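Local coordinates for protein cellulase (Xanthomonas axonopodis pv. citri, PDB 5HOS) that probably hydrolyses internal beta-1,4-glucosidic bonds of cellulose or related glucans, as an endoglucanase of glycosyl hydrolase family 5, at residues A[27-32]-A[68-73]; A[158-163]-A[189-194]; A[162-167]-A[206-211]; A[268-273]-A[300-305]. One frame throughout, in Å; residues are numbered along the deposited sequence.

Contact 1: residues A[27-32]-A[68-73]; sequences LKYAGV and MNTVRL. With SO4 (sulfate ion), chain B.
Gly31 and Val32 pair in parallel with Thr70 and Val71, joining strands 29-34 and 70-75 of the first beta-alpha-beta unit in the (beta/alpha)8 barrel. Val32 is gripped at both ends of its backbone, its N donating to Thr70 O at 3.1 Å and its O accepting from Arg72 N at 2.9 Å. Toward the start of the strands the ladder passes over to the side chain of Asn69. Its CG stands between its own backbone N and carbonyl carbon (chi1 71°), which turns the amide back along residues 28-30. Asn69 ND2 donates to Lys28 O at 2.9 Å, with that oxygen close to the amide plane, while Asn69 OD1 receives an almost straight bond from Ala30 N. Thr70 OG1 donates to the same OD1 from the opposite face of the amide, so three side-chain bonds fix its rotation; the backbone N of Asn69 adds a further link, to Ala30 O, at 2.8 Å. Just before strand 70-75, Met68 sends its extended chain along Gly31 to cross Val32 at about a right angle, SD resting 3.9 Å from Val32 CB. Lys28 CG covers one face of the Tyr29 ring, and both side chains reach a sulfate, probably from the crystallisation liquor, Tyr29 OH donating to O3 at 2.6 Å and Lys28 NZ to O2 at 3.2 Å; Arg223 and Arg266 bind it too. Strand 298-306 bonds to the backbone of Lys28, Tyr29 and Gly31, helix 330-341 packs on Ala30, and strand 109-114 touches Thr70 through Ile111.

Contact 2: residues A[158-163]-A[189-194]; sequences NEPYDI and LVPGAL
Extended backbone torsions at Pro160 (psi 137°) and Ala193 (psi -160°) carry the two segments past each other, with Pro160 CB and Ala193 CB 4.2 Å apart. The rings of Pro160 and Pro191 cross at about a right angle, CD of Pro160 lying 4.0 Å from Pro191 CG. Between these apolar pairs, Gly192 O presses on the Pro160 ring, 3.3 Å from its CD. Ala193 CB meets Ile163 O at 3.4 Å, and Trp168 of helix 165-181 covers Pro160, Ile163 and Ala193 together. Pro160 O lies near Leu194 N without bonding to it; the backbone of Pro160 bonds instead to that of Trp195. Leu194 N donates to a water at 2.9 Å, and the water hands its own protons to Ile163 O at 2.7 Å and, weakly, to Tyr161 O, so one molecule ties three backbone groups. Asn158-Glu159-Pro160 matches the Asn-Glu-Pro signature after barrel strand 4, where family 5 enzymes carry their acid/base glutamate, a role Glu159 probably has here. No direct hydrogen bond crosses the contact: proline and alanine packing plus one water join the loop to the end of strand 188-191 and the residues after it, and the buried Gly192 O has no polar partner in the model.

Contact 3: residues A[162-167]-A[206-211]; sequences DIDPQA and AGQSNA
Pro165 makes the tight part of this contact, its ring laid against the backbone of Gln208 and Ser209 and the side chain of Asn210, where two helices begin close together. Its CB comes within 3.5 Å of Ser209 C, while CG sits 3.6 Å from Gln208 O. Asn210 OD1 closes on the same CB, also at 3.5 Å, the side chain crossing the proline at about a right angle. That oxygen has its strong polar partner in Ala193 N, a hydrogen bond that holds the amide beside the ring. The outer side is looser and runs through long, polar side chains. Gln208, bent at chi2, lies alongside Asp164 and points the same way, CG being 3.8 Å from Asp164 OD1, with carboxylate and amide planes nearly perpendicular. Asp164 is the N-cap of helix 165-181: a chi1 of 84° swings its carboxylate over the first turn, and OD1 takes Gln166 N at 3.0 Å from above the carboxylate plane. The amide oxygens of Gln166 and Gln208 do not meet directly. A water accepts from Ser209 N at 3.0 Å and lies 2.8 Å from Gln208 OE1, reaching Gln166 OE1 at longer range, so a single water stands between the two glutamines. Gln208 NE2 turns back to Ala206 O in a weak bond. Ser209 N-caps helix 210-213 through Val212 N. The first turn of helix 165-181 thus abuts that short helix, Pro165 touching Ala213 and Gln166 touching Val212 and Ala213, while Trp201 packs against Asn210 and Ala211.

Contact 4: residues A[268-273]-A[300-305]; sequences FLAEFG and GWSWWA
Phe272 packs with Trp301 and Trp303 in an aromatic cluster at the apolar centre of the contact. A first torsion of 66° brings its CZ to 3.4 Å from Trp301 CE3, which lies near the plane of the phenyl ring. Trp303 turns its edge to a face of Phe272 in an offset edge-to-face pair, planes at 84°, and its own six-membered ring takes Gly273 CA over one face, a CH-pi contact. Toward the strand start, the Phe268 ring lies over Gly300, whose CA is 4.1 Å from the ring centroid. Parallel backbone bonds frame the packing: Leu269 N to Gly300 O and Ser302 N to Leu269 O. Further on, Trp304 N makes an almost straight bond of 2.8 Å to Phe272 O. Ser302 OG donates to Ala270 O at 2.8 Å from above the carbonyl plane. At the polar edge Glu271 runs alongside Trp304, OE1 over one indole face near the rim and the carboxylate tilted 25° to the ring. Arg72 and Tyr231 hold OE2 and OE1, respectively. Glu271 lies near the C-terminal end of barrel strand 7, where family 5 enzymes carry their nucleophile, a role it probably fills; the cis peptide between Trp304 and Ala305 marks a corner near the end of strand 8, as in many relatives. Arg72, Tyr231 and the Trp304 indole would thus hold the carboxylate in place, while the aromatic cluster packs its neighbour Phe272.

From the N terminus, contact 1 closes the first beta-alpha-beta unit of the barrel, bringing 68-73 back to 27-32. Contact 2 then returns 189-194 to the loop 158-163, spanning helix 165-181. Contact 3 starts from that same loop, sharing Asp162 and Ile163, but closes later, at 206-211; the two overlap along the chain and meet in space beside the start of helix 165-181. Contact 4 closes the last beta-alpha-beta unit, 268-273 with 300-305. Neither nesting nor crossing contact 1 in sequence, it still abuts it: strands 298-306 and 29-34 are neighbours, which shuts the barrel. Arg72 links contact 1 to Asn158 and Glu271, joining contacts 1, 2 and 4 inside it.

Contact 1: residues A[27-32]-A[68-73]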
# COMPACT_ATOMS: atom_id res chain seq x y z
N LEU A 27 16.08 -0.41 -6.15
CA LEU A 27 14.80 -1.09 -5.75
C LEU A 27 15.09 -2.08 -4.64
O LEU A 27 15.90 -2.99 -4.83
CB LEU A 27 14.14 -1.83 -6.91
CG LEU A 27 13.15 -1.10 -7.82
CD1 LEU A 27 12.93 -1.88 -9.10
CD2 LEU A 27 11.83 -0.90 -7.10
N LYS A 28 14.44 -1.90 -3.50
CA LYS A 28 14.66 -2.72 -2.30
C LYS A 28 13.52 -3.70 -2.03
O LYS A 28 13.76 -4.81 -1.54
CB LYS A 28 14.87 -1.80 -1.09
CG LYS A 28 15.10 -2.52 0.23
CD LYS A 28 15.59 -1.54 1.29
CE LYS A 28 15.80 -2.23 2.63
NZ LYS A 28 16.33 -1.28 3.64
N TYR A 29 12.28 -3.30 -2.32
CA TYR A 29 11.11 -4.08 -1.92
C TYR A 29 10.31 -4.55 -3.13
O TYR A 29 10.02 -3.77 -4.03
CB TYR A 29 10.21 -3.23 -1.02
CG TYR A 29 10.89 -2.68 0.22
CD1 TYR A 29 11.05 -3.46 1.35
CD2 TYR A 29 11.36 -1.36 0.26
CE1 TYR A 29 11.67 -2.96 2.49
CE2 TYR A 29 11.98 -0.85 1.39
CZ TYR A 29 12.13 -1.66 2.50
OH TYR A 29 12.71 -1.19 3.64
N ALA A 30 9.95 -5.84 -3.13
CA ALA A 30 9.11 -6.43 -4.17
C ALA A 30 8.15 -7.38 -3.49
O ALA A 30 8.58 -8.31 -2.79
CB ALA A 30 9.94 -7.17 -5.18
N GLY A 31 6.86 -7.18 -3.68
CA GLY A 31 5.92 -8.01 -2.98
C GLY A 31 4.49 -7.96 -3.45
O GLY A 31 4.21 -7.66 -4.61
N VAL A 32 3.61 -8.27 -2.51
CA VAL A 32 2.23 -8.54 -2.82
C VAL A 32 1.32 -8.07 -1.68
O VAL A 32 1.69 -8.13 -0.51
CB VAL A 32 2.04 -10.05 -3.08
CG1 VAL A 32 2.29 -10.88 -1.82
CG2 VAL A 32 0.67 -10.34 -3.68
N MET A 68 9.70 -12.81 -3.53
CA MET A 68 9.17 -11.56 -2.99
C MET A 68 9.67 -11.41 -1.57
O MET A 68 9.80 -12.39 -0.85
CB MET A 68 7.64 -11.57 -3.00
CG MET A 68 7.09 -11.34 -4.39
SD MET A 68 5.34 -11.67 -4.50
CE MET A 68 5.06 -11.17 -6.20
N ASN A 69 9.95 -10.17 -1.18
CA ASN A 69 10.37 -9.89 0.19
C ASN A 69 9.41 -9.00 0.99
O ASN A 69 9.74 -8.61 2.10
CB ASN A 69 11.78 -9.30 0.22
CG ASN A 69 11.84 -7.88 -0.33
OD1 ASN A 69 10.88 -7.37 -0.89
ND2 ASN A 69 12.99 -7.23 -0.16
N THR A 70 8.23 -8.69 0.44
CA THR A 70 7.32 -7.73 1.07
C THR A 70 5.87 -8.19 0.97
O THR A 70 5.44 -8.68 -0.06
CB THR A 70 7.48 -6.34 0.44
OG1 THR A 70 8.85 -5.92 0.56
CG2 THR A 70 6.59 -5.30 1.10
N VAL A 71 5.14 -8.03 2.07
CA VAL A 71 3.69 -8.18 2.11
C VAL A 71 3.12 -6.83 2.50
O VAL A 71 3.54 -6.24 3.50
CB VAL A 71 3.27 -9.26 3.15
CG1 VAL A 71 1.79 -9.14 3.52
CG2 VAL A 71 3.59 -10.64 2.60
N ARG A 72 2.17 -6.33 1.71
CA ARG A 72 1.37 -5.20 2.15
C ARG A 72 0.13 -5.80 2.77
O ARG A 72 -0.56 -6.63 2.13
CB ARG A 72 1.03 -4.24 1.00
CG ARG A 72 0.21 -3.02 1.41
CD ARG A 72 0.32 -1.95 0.33
NE ARG A 72 -0.45 -0.73 0.55
CZ ARG A 72 -1.69 -0.48 0.11
NH1 ARG A 72 -2.40 -1.41 -0.54
NH2 ARG A 72 -2.23 0.71 0.33
N LEU A 73 -0.13 -5.41 4.01
CA LEU A 73 -1.22 -5.97 4.79
C LEU A 73 -2.28 -4.92 5.10
O LEU A 73 -2.12 -4.13 6.04
CB LEU A 73 -0.66 -6.56 6.08
CG LEU A 73 -1.64 -7.31 6.99
CD1 LEU A 73 -1.98 -8.66 6.38
CD2 LEU A 73 -1.05 -7.45 8.38
S SO4 B . 14.61 2.17 3.11
O1 SO4 B . 14.34 3.49 3.72
O2 SO4 B . 16.06 1.87 3.22
O3 SO4 B . 13.84 1.12 3.81
O4 SO4 B . 14.26 2.20 1.68

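Contact 2: residues A[158-163]-A[189-194]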
# COMPACT_ATOMS: atom_id res chain seq x y z
N ASN A 158 -4.57 4.22 3.05
CA ASN A 158 -4.90 3.82 1.70
C ASN A 158 -5.81 4.85 1.02
O ASN A 158 -6.88 5.15 1.53
CB ASN A 158 -5.64 2.50 1.68
CG ASN A 158 -5.81 1.96 0.29
OD1 ASN A 158 -4.84 1.68 -0.39
ND2 ASN A 158 -7.06 1.80 -0.15
N GLU A 159 -5.37 5.35 -0.13
CA GLU A 159 -6.20 6.14 -1.06
C GLU A 159 -7.13 7.19 -0.44
O GLU A 159 -8.35 7.09 -0.57
CB GLU A 159 -6.99 5.18 -1.97
CG GLU A 159 -6.09 4.28 -2.81
CD GLU A 159 -6.81 3.52 -3.92
OE1 GLU A 159 -8.04 3.66 -4.06
OE2 GLU A 159 -6.13 2.76 -4.66
N PRO A 160 -6.56 8.22 0.22
CA PRO A 160 -7.37 9.41 0.51
C PRO A 160 -8.02 9.92 -0.77
O PRO A 160 -7.35 9.92 -1.80
CB PRO A 160 -6.35 10.43 1.03
CG PRO A 160 -5.11 9.67 1.33
CD PRO A 160 -5.12 8.46 0.45
N TYR A 161 -9.30 10.29 -0.75
CA TYR A 161 -9.94 10.75 -2.00
C TYR A 161 -10.96 11.89 -1.98
O TYR A 161 -11.11 12.56 -3.00
CB TYR A 161 -10.56 9.58 -2.76
CG TYR A 161 -11.85 9.05 -2.19
CD1 TYR A 161 -11.84 8.05 -1.22
CD2 TYR A 161 -13.08 9.52 -2.65
CE1 TYR A 161 -13.03 7.55 -0.71
CE2 TYR A 161 -14.27 9.03 -2.14
CZ TYR A 161 -14.23 8.04 -1.18
OH TYR A 161 -15.40 7.55 -0.67
N ASP A 162 -11.68 12.08 -0.88
CA ASP A 162 -12.60 13.22 -0.78
C ASP A 162 -12.11 14.23 0.26
O ASP A 162 -12.87 14.89 0.95
CB ASP A 162 -14.07 12.79 -0.61
CG ASP A 162 -14.33 11.99 0.65
OD1 ASP A 162 -13.47 11.95 1.56
OD2 ASP A 162 -15.42 11.40 0.73
N ILE A 163 -10.80 14.35 0.33
CA ILE A 163 -10.12 15.37 1.09
C ILE A 163 -9.20 15.94 0.04
O ILE A 163 -8.58 15.18 -0.71
CB ILE A 163 -9.35 14.81 2.32
CG1 ILE A 163 -8.46 15.90 2.93
CG2 ILE A 163 -8.52 13.58 1.97
CD1 ILE A 163 -8.00 15.59 4.34
N LEU A 189 5.42 5.14 4.32
CA LEU A 189 4.89 5.34 2.98
C LEU A 189 3.76 6.37 3.05
O LEU A 189 2.77 6.19 3.79
CB LEU A 189 4.39 4.02 2.39
CG LEU A 189 5.40 2.88 2.29
CD1 LEU A 189 4.76 1.67 1.63
CD2 LEU A 189 6.67 3.27 1.56
N VAL A 190 3.93 7.46 2.29
CA VAL A 190 3.07 8.65 2.36
C VAL A 190 2.31 8.78 1.04
O VAL A 190 2.93 9.01 -0.01
CB VAL A 190 3.91 9.93 2.56
CG1 VAL A 190 3.00 11.14 2.81
CG2 VAL A 190 4.88 9.76 3.71
N PRO A 191 0.99 8.62 1.05
CA PRO A 191 0.22 8.76 -0.18
C PRO A 191 -0.17 10.22 -0.42
O PRO A 191 -0.15 11.03 0.50
CB PRO A 191 -1.03 7.95 0.12
CG PRO A 191 -1.26 8.22 1.58
CD PRO A 191 0.10 8.41 2.21
N GLY A 192 -0.52 10.55 -1.67
CA GLY A 192 -1.24 11.78 -1.97
C GLY A 192 -2.73 11.52 -1.82
O GLY A 192 -3.13 10.44 -1.36
N ALA A 193 -3.56 12.50 -2.17
CA ALA A 193 -5.01 12.29 -2.25
C ALA A 193 -5.44 11.91 -3.68
O ALA A 193 -4.62 11.41 -4.46
CB ALA A 193 -5.74 13.51 -1.72
N LEU A 194 -6.72 12.07 -4.03
CA LEU A 194 -7.24 11.63 -5.33
C LEU A 194 -6.83 10.20 -5.66
O LEU A 194 -6.31 9.92 -6.75
CB LEU A 194 -6.82 12.59 -6.47
CG LEU A 194 -7.66 13.84 -6.71
CD1 LEU A 194 -7.08 14.62 -7.88
CD2 LEU A 194 -9.13 13.50 -6.97
O HOH W 1 -8.71 13.93 -3.06

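Contact 3: residues A[162-167]-A[206-211]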
# COMPACT_ATOMS: atom_id res chain seq x y z
N ASP A 162 -11.68 12.08 -0.88
CA ASP A 162 -12.60 13.22 -0.78
C ASP A 162 -12.11 14.23 0.26
O ASP A 162 -12.87 14.89 0.95
CB ASP A 162 -14.07 12.79 -0.61
CG ASP A 162 -14.33 11.99 0.65
OD1 ASP A 162 -13.47 11.95 1.56
OD2 ASP A 162 -15.42 11.40 0.73
N ILE A 163 -10.80 14.35 0.33
CA ILE A 163 -10.12 15.37 1.09
C ILE A 163 -9.20 15.94 0.04
O ILE A 163 -8.58 15.18 -0.71
CB ILE A 163 -9.35 14.81 2.32
CG1 ILE A 163 -8.46 15.90 2.93
CG2 ILE A 163 -8.52 13.58 1.97
CD1 ILE A 163 -8.00 15.59 4.34
N ASP A 164 -9.14 17.25 -0.07
CA ASP A 164 -8.35 17.83 -1.13
C ASP A 164 -6.86 17.65 -0.79
O ASP A 164 -6.50 17.54 0.39
CB ASP A 164 -8.71 19.29 -1.39
CG ASP A 164 -8.00 20.23 -0.47
OD1 ASP A 164 -6.86 20.64 -0.79
OD2 ASP A 164 -8.60 20.56 0.56
N PRO A 165 -6.02 17.62 -1.84
CA PRO A 165 -4.60 17.31 -1.67
C PRO A 165 -3.85 18.15 -0.63
O PRO A 165 -3.01 17.61 0.06
CB PRO A 165 -4.04 17.52 -3.08
CG PRO A 165 -5.17 17.12 -3.96
CD PRO A 165 -6.35 17.73 -3.28
N GLN A 166 -4.16 19.45 -0.53
CA GLN A 166 -3.45 20.30 0.44
C GLN A 166 -3.85 19.97 1.89
O GLN A 166 -2.99 19.93 2.78
CB GLN A 166 -3.67 21.79 0.13
CG GLN A 166 -2.57 22.70 0.67
CD GLN A 166 -1.18 22.42 0.08
OE1 GLN A 166 -0.95 22.55 -1.14
NE2 GLN A 166 -0.25 22.02 0.94
N ALA A 167 -5.14 19.74 2.13
CA ALA A 167 -5.62 19.36 3.46
C ALA A 167 -5.09 17.99 3.84
O ALA A 167 -4.74 17.76 5.00
CB ALA A 167 -7.14 19.35 3.51
N ALA A 206 -10.31 21.82 -7.07
CA ALA A 206 -10.34 23.27 -6.85
C ALA A 206 -8.93 23.86 -6.97
O ALA A 206 -8.47 24.63 -6.10
CB ALA A 206 -10.95 23.59 -5.50
N GLY A 207 -8.23 23.45 -8.03
CA GLY A 207 -6.86 23.90 -8.30
C GLY A 207 -5.73 23.21 -7.57
O GLY A 207 -4.57 23.36 -7.96
N GLN A 208 -6.04 22.44 -6.52
CA GLN A 208 -5.02 21.80 -5.67
C GLN A 208 -4.68 20.41 -6.18
O GLN A 208 -5.57 19.64 -6.57
CB GLN A 208 -5.53 21.71 -4.23
CG GLN A 208 -6.06 23.02 -3.67
CD GLN A 208 -5.11 24.19 -3.87
OE1 GLN A 208 -3.97 24.14 -3.42
NE2 GLN A 208 -5.57 25.23 -4.54
N SER A 209 -3.39 20.09 -6.18
CA SER A 209 -2.89 18.82 -6.71
C SER A 209 -1.90 18.17 -5.78
O SER A 209 -1.28 18.85 -4.95
CB SER A 209 -2.21 19.03 -8.06
OG SER A 209 -1.02 19.82 -7.91
N ASN A 210 -1.72 16.86 -5.94
CA ASN A 210 -0.63 16.17 -5.25
C ASN A 210 0.73 16.73 -5.62
O ASN A 210 1.59 16.85 -4.75
CB ASN A 210 -0.69 14.67 -5.49
CG ASN A 210 -1.88 14.03 -4.81
OD1 ASN A 210 -2.34 14.50 -3.78
ND2 ASN A 210 -2.40 12.95 -5.39
N ALA A 211 0.91 17.10 -6.89
CA ALA A 211 2.19 17.66 -7.35
C ALA A 211 2.64 18.88 -6.54
O ALA A 211 3.85 19.07 -6.31
CB ALA A 211 2.11 18.01 -8.83
O HOH W 2 -2.29 21.94 -4.04

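Contact 4: residues A[268-273]-A[300-305]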
# COMPACT_ATOMS: atom_id res chain seq x y z
N PHE A 268 7.01 4.42 -4.02
CA PHE A 268 6.63 3.02 -3.77
C PHE A 268 5.30 2.79 -4.47
O PHE A 268 4.30 3.45 -4.13
CB PHE A 268 6.50 2.75 -2.27
CG PHE A 268 6.55 1.27 -1.90
CD1 PHE A 268 5.54 0.40 -2.26
CD2 PHE A 268 7.61 0.77 -1.16
CE1 PHE A 268 5.59 -0.94 -1.90
CE2 PHE A 268 7.68 -0.57 -0.81
CZ PHE A 268 6.67 -1.43 -1.18
N LEU A 269 5.28 1.87 -5.42
CA LEU A 269 4.06 1.54 -6.15
C LEU A 269 3.32 0.46 -5.35
O LEU A 269 3.46 -0.73 -5.61
CB LEU A 269 4.38 1.11 -7.59
CG LEU A 269 3.19 1.09 -8.56
CD1 LEU A 269 2.65 2.49 -8.82
CD2 LEU A 269 3.59 0.42 -9.87
N ALA A 270 2.55 0.89 -4.36
CA ALA A 270 1.98 -0.02 -3.36
C ALA A 270 0.79 -0.83 -3.85
O ALA A 270 0.42 -1.82 -3.22
CB ALA A 270 1.61 0.73 -2.09
N GLU A 271 0.16 -0.39 -4.94
CA GLU A 271 -0.85 -1.19 -5.62
C GLU A 271 -0.67 -1.03 -7.12
O GLU A 271 -0.53 0.09 -7.62
CB GLU A 271 -2.28 -0.76 -5.28
CG GLU A 271 -2.71 -1.00 -3.85
CD GLU A 271 -4.20 -0.83 -3.63
OE1 GLU A 271 -4.96 -0.77 -4.63
OE2 GLU A 271 -4.62 -0.76 -2.44
N PHE A 272 -0.67 -2.17 -7.80
CA PHE A 272 -0.80 -2.25 -9.25
C PHE A 272 -1.21 -3.67 -9.58
O PHE A 272 -0.95 -4.60 -8.80
CB PHE A 272 0.51 -1.90 -9.96
CG PHE A 272 1.62 -2.89 -9.72
CD1 PHE A 272 2.25 -2.96 -8.48
CD2 PHE A 272 2.02 -3.76 -10.72
CE1 PHE A 272 3.26 -3.88 -8.24
CE2 PHE A 272 3.04 -4.67 -10.49
CZ PHE A 272 3.66 -4.74 -9.26
N GLY A 273 -1.85 -3.84 -10.73
CA GLY A 273 -2.31 -5.15 -11.16
C GLY A 273 -2.66 -5.15 -12.62
O GLY A 273 -2.93 -4.10 -13.20
N GLY A 300 10.32 0.56 -4.36
CA GLY A 300 9.61 -0.69 -4.19
C GLY A 300 8.27 -0.75 -4.87
O GLY A 300 7.74 0.27 -5.35
N TRP A 301 7.72 -1.95 -4.92
CA TRP A 301 6.37 -2.18 -5.43
C TRP A 301 5.71 -3.36 -4.75
O TRP A 301 6.38 -4.22 -4.21
CB TRP A 301 6.35 -2.35 -6.95
CG TRP A 301 7.33 -3.37 -7.56
CD1 TRP A 301 8.48 -3.07 -8.21
CD2 TRP A 301 7.18 -4.80 -7.64
NE1 TRP A 301 9.09 -4.21 -8.67
CE2 TRP A 301 8.31 -5.29 -8.34
CE3 TRP A 301 6.23 -5.71 -7.18
CZ2 TRP A 301 8.51 -6.66 -8.58
CZ3 TRP A 301 6.43 -7.08 -7.43
CH2 TRP A 301 7.56 -7.53 -8.13
N SER A 302 4.37 -3.37 -4.79
CA SER A 302 3.60 -4.48 -4.26
C SER A 302 2.32 -4.65 -5.07
O SER A 302 1.51 -3.73 -5.21
CB SER A 302 3.31 -4.33 -2.74
OG SER A 302 2.77 -3.06 -2.39
N TRP A 303 2.20 -5.84 -5.65
CA TRP A 303 1.09 -6.24 -6.52
C TRP A 303 -0.23 -6.33 -5.75
O TRP A 303 -0.25 -6.79 -4.61
CB TRP A 303 1.42 -7.61 -7.11
CG TRP A 303 0.35 -8.28 -7.89
CD1 TRP A 303 -0.65 -9.08 -7.41
CD2 TRP A 303 0.19 -8.24 -9.30
NE1 TRP A 303 -1.44 -9.54 -8.44
CE2 TRP A 303 -0.94 -9.04 -9.62
CE3 TRP A 303 0.89 -7.61 -10.34
CZ2 TRP A 303 -1.38 -9.22 -10.93
CZ3 TRP A 303 0.45 -7.79 -11.65
CH2 TRP A 303 -0.67 -8.59 -11.93
N TRP A 304 -1.31 -5.89 -6.39
CA TRP A 304 -2.66 -6.09 -5.87
C TRP A 304 -3.32 -7.15 -6.77
O TRP A 304 -3.53 -6.88 -7.95
CB TRP A 304 -3.49 -4.80 -5.91
CG TRP A 304 -4.84 -5.01 -5.31
CD1 TRP A 304 -5.95 -5.50 -5.94
CD2 TRP A 304 -5.22 -4.79 -3.95
NE1 TRP A 304 -7.00 -5.59 -5.05
CE2 TRP A 304 -6.58 -5.17 -3.82
CE3 TRP A 304 -4.54 -4.32 -2.82
CZ2 TRP A 304 -7.27 -5.07 -2.61
CZ3 TRP A 304 -5.23 -4.23 -1.61
CH2 TRP A 304 -6.58 -4.61 -1.52
N ALA A 305 -3.65 -8.34 -6.26
CA ALA A 305 -3.46 -8.79 -4.86
C ALA A 305 -3.45 -10.31 -4.81
O ALA A 305 -3.67 -10.97 -5.81
CB ALA A 305 -4.56 -8.25 -3.97